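Side-chain contact in decapping and exoribonuclease protein 1 (PDB 4GPS), which removes NAD and methylguanosine caps from the 5' end of RNA and degrades RNA 5' to 3' as a metal-dependent exoribonuclease: residues P68-N73 / A373-Q378. Sequence-based numbering, arbitrary orientation.
Sequences PHVSVN and ANDWFQ
Asp375 turns its CG anti to its own carbonyl carbon, beside the backbone N (chi1 -69°), and this carries the carboxylate off helix 370-393 to the backbone of His69 and Val70. Val70 sets CG1 anti to its backbone N (chi1 152°), with CG2 beside that N, which lays CB and CG2 against the oxygen that the amide reaches. OD2 of Asp375 accepts from Val70 N at 2.7 Å, the N-H...O angle an almost straight 177°, and the donor comes in nearly along the C-O axis. Around this bond OD2 also lies 3.2 Å from His69 CA and 3.3 Å from Val70 CB, while Asp375 CB rests 3.4 Å from Pro68 O. An extended run of loop backbone thus passes over a single acid. A water adds a second link, donating to Pro68 O (2.8 Å) and to Asp375 O (2.9 Å). The imidazole of His69 leads away from the helix; its ND1 donates to Val70 O at 3.1 Å, from above the carbonyl plane, and its ring meets Tyr366 edge-to-face. With an alanine here in place of Asp375, the Val70 amide would probably lose its acceptor, and of the two polar links between the segments the water bridge would remain. The contact fastens the loop between strands 60-63 and 86-95 to the surface of the helix, away from the metal site. Its chemistry is polar: a carboxylate satisfies a backbone N-H, and with His69 ND1 5.5 Å from OD2, any charge on the histidine would probably act on the acid through space, without a salt bridge.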
loop_
_atom_site.group_PDB
_atom_site.type_symbol
_atom_site.label_atom_id
_atom_site.label_comp_id
_atom_site.label_asym_id
_atom_site.label_seq_id
_atom_site.Cartn_x
_atom_site.Cartn_y
_atom_site.Cartn_z
ATOM N N PRO A 68 -11.453 -16.357 -10.917
ATOM C CA PRO A 68 -10.898 -17.602 -10.357
ATOM C C PRO A 68 -10.205 -17.365 -9.009
ATOM O O PRO A 68 -9.276 -16.552 -8.922
ATOM C CB PRO A 68 -9.894 -18.052 -11.420
ATOM C CG PRO A 68 -10.414 -17.398 -12.713
ATOM C CD PRO A 68 -10.874 -16.036 -12.235
ATOM N N HIS A 69 -10.646 -18.071 -7.972
ATOM C CA HIS A 69 -10.036 -17.905 -6.677
ATOM C C HIS A 69 -10.134 -19.086 -5.752
ATOM O O HIS A 69 -11.113 -19.832 -5.745
ATOM C CB HIS A 69 -10.601 -16.684 -5.972
ATOM C CG HIS A 69 -12.062 -16.767 -5.669
ATOM N ND1 HIS A 69 -12.550 -17.368 -4.527
ATOM C CD2 HIS A 69 -13.138 -16.253 -6.315
ATOM C CE1 HIS A 69 -13.863 -17.214 -4.476
ATOM N NE2 HIS A 69 -14.246 -16.540 -5.548
ATOM N N VAL A 70 -9.077 -19.234 -4.965
ATOM C CA VAL A 70 -8.929 -20.272 -3.973
ATOM C C VAL A 70 -10.068 -20.196 -2.938
ATOM O O VAL A 70 -10.692 -19.144 -2.734
ATOM C CB VAL A 70 -7.573 -20.076 -3.297
ATOM C CG1 VAL A 70 -7.608 -20.591 -1.943
ATOM C CG2 VAL A 70 -6.485 -20.765 -4.097
ATOM N N SER A 71 -10.347 -21.313 -2.276
ATOM C CA SER A 71 -11.404 -21.314 -1.288
ATOM C C SER A 71 -11.227 -20.204 -0.253
ATOM O O SER A 71 -10.119 -19.897 0.199
ATOM C CB SER A 71 -11.465 -22.659 -0.572
ATOM O OG SER A 71 -12.326 -22.559 0.547
ATOM N N VAL A 72 -12.352 -19.623 0.126
ATOM C CA VAL A 72 -12.403 -18.563 1.109
ATOM C C VAL A 72 -11.831 -19.009 2.456
ATOM O O VAL A 72 -11.468 -18.171 3.301
ATOM C CB VAL A 72 -13.874 -18.098 1.240
ATOM C CG1 VAL A 72 -14.159 -17.568 2.599
ATOM C CG2 VAL A 72 -14.161 -17.025 0.192
ATOM N N ASN A 73 -11.743 -20.327 2.645
ATOM C CA ASN A 73 -11.221 -20.917 3.889
ATOM C C ASN A 73 -9.818 -21.486 3.747
ATOM O O ASN A 73 -9.260 -22.059 4.677
ATOM C CB ASN A 73 -12.163 -22.010 4.389
ATOM C CG ASN A 73 -13.579 -21.510 4.533
ATOM O OD1 ASN A 73 -13.864 -20.620 5.339
ATOM N ND2 ASN A 73 -14.476 -22.064 3.732
ATOM N N ALA A 373 -7.282 -12.359 -2.068
ATOM C CA ALA A 373 -6.862 -11.021 -2.534
ATOM C C ALA A 373 -5.787 -11.217 -3.630
ATOM O O ALA A 373 -5.818 -10.569 -4.679
ATOM C CB ALA A 373 -6.294 -10.186 -1.371
ATOM N N ASN A 374 -4.849 -12.132 -3.383
ATOM C CA ASN A 374 -3.811 -12.436 -4.353
ATOM C C ASN A 374 -4.424 -12.950 -5.675
ATOM O O ASN A 374 -4.006 -12.548 -6.750
ATOM C CB ASN A 374 -2.860 -13.466 -3.760
ATOM C CG ASN A 374 -1.711 -13.755 -4.660
ATOM O OD1 ASN A 374 -1.118 -12.847 -5.205
ATOM N ND2 ASN A 374 -1.386 -15.025 -4.832
ATOM N N ASP A 375 -5.430 -13.821 -5.608
ATOM C CA ASP A 375 -6.051 -14.331 -6.839
ATOM C C ASP A 375 -6.746 -13.202 -7.590
ATOM O O ASP A 375 -6.621 -13.089 -8.827
ATOM C CB ASP A 375 -7.075 -15.437 -6.548
ATOM C CG ASP A 375 -6.437 -16.729 -6.047
ATOM O OD1 ASP A 375 -5.263 -17.041 -6.391
ATOM O OD2 ASP A 375 -7.138 -17.448 -5.308
ATOM N N TRP A 376 -7.477 -12.365 -6.840
ATOM C CA TRP A 376 -8.184 -11.219 -7.402
ATOM C C TRP A 376 -7.181 -10.292 -8.110
ATOM O O TRP A 376 -7.439 -9.800 -9.216
ATOM C CB TRP A 376 -8.872 -10.441 -6.290
ATOM C CG TRP A 376 -9.327 -9.089 -6.732
ATOM C CD1 TRP A 376 -8.812 -7.890 -6.343
ATOM C CD2 TRP A 376 -10.395 -8.786 -7.659
ATOM N NE1 TRP A 376 -9.481 -6.866 -6.959
ATOM C CE2 TRP A 376 -10.455 -7.382 -7.773
ATOM C CE3 TRP A 376 -11.297 -9.570 -8.403
ATOM C CZ2 TRP A 376 -11.390 -6.733 -8.600
ATOM C CZ3 TRP A 376 -12.219 -8.924 -9.223
ATOM C CH2 TRP A 376 -12.256 -7.518 -9.315
ATOM N N PHE A 377 -6.053 -10.056 -7.428
ATOM C CA PHE A 377 -4.964 -9.234 -7.923
ATOM C C PHE A 377 -4.527 -9.694 -9.327
ATOM O O PHE A 377 -4.452 -8.887 -10.255
ATOM C CB PHE A 377 -3.780 -9.332 -6.951
ATOM C CG PHE A 377 -2.550 -8.615 -7.409
ATOM C CD1 PHE A 377 -1.326 -9.261 -7.416
ATOM C CD2 PHE A 377 -2.590 -7.255 -7.715
ATOM C CE1 PHE A 377 -0.153 -8.555 -7.697
ATOM C CE2 PHE A 377 -1.432 -6.540 -7.998
ATOM C CZ PHE A 377 -0.211 -7.189 -7.981
ATOM N N GLN A 378 -4.218 -10.987 -9.441
ATOM C CA GLN A 378 -3.800 -11.621 -10.693
ATOM C C GLN A 378 -4.864 -11.451 -11.751
ATOM O O GLN A 378 -4.533 -11.222 -12.922
ATOM C CB GLN A 378 -3.580 -13.130 -10.496
ATOM C CG GLN A 378 -2.260 -13.504 -9.797
ATOM C CD GLN A 378 -1.034 -13.067 -10.605
ATOM O OE1 GLN A 378 -1.009 -13.216 -11.832
ATOM N NE2 GLN A 378 -0.013 -12.539 -9.920
HETATM O O HOH W 1 -7.259 -15.428 -10.467
#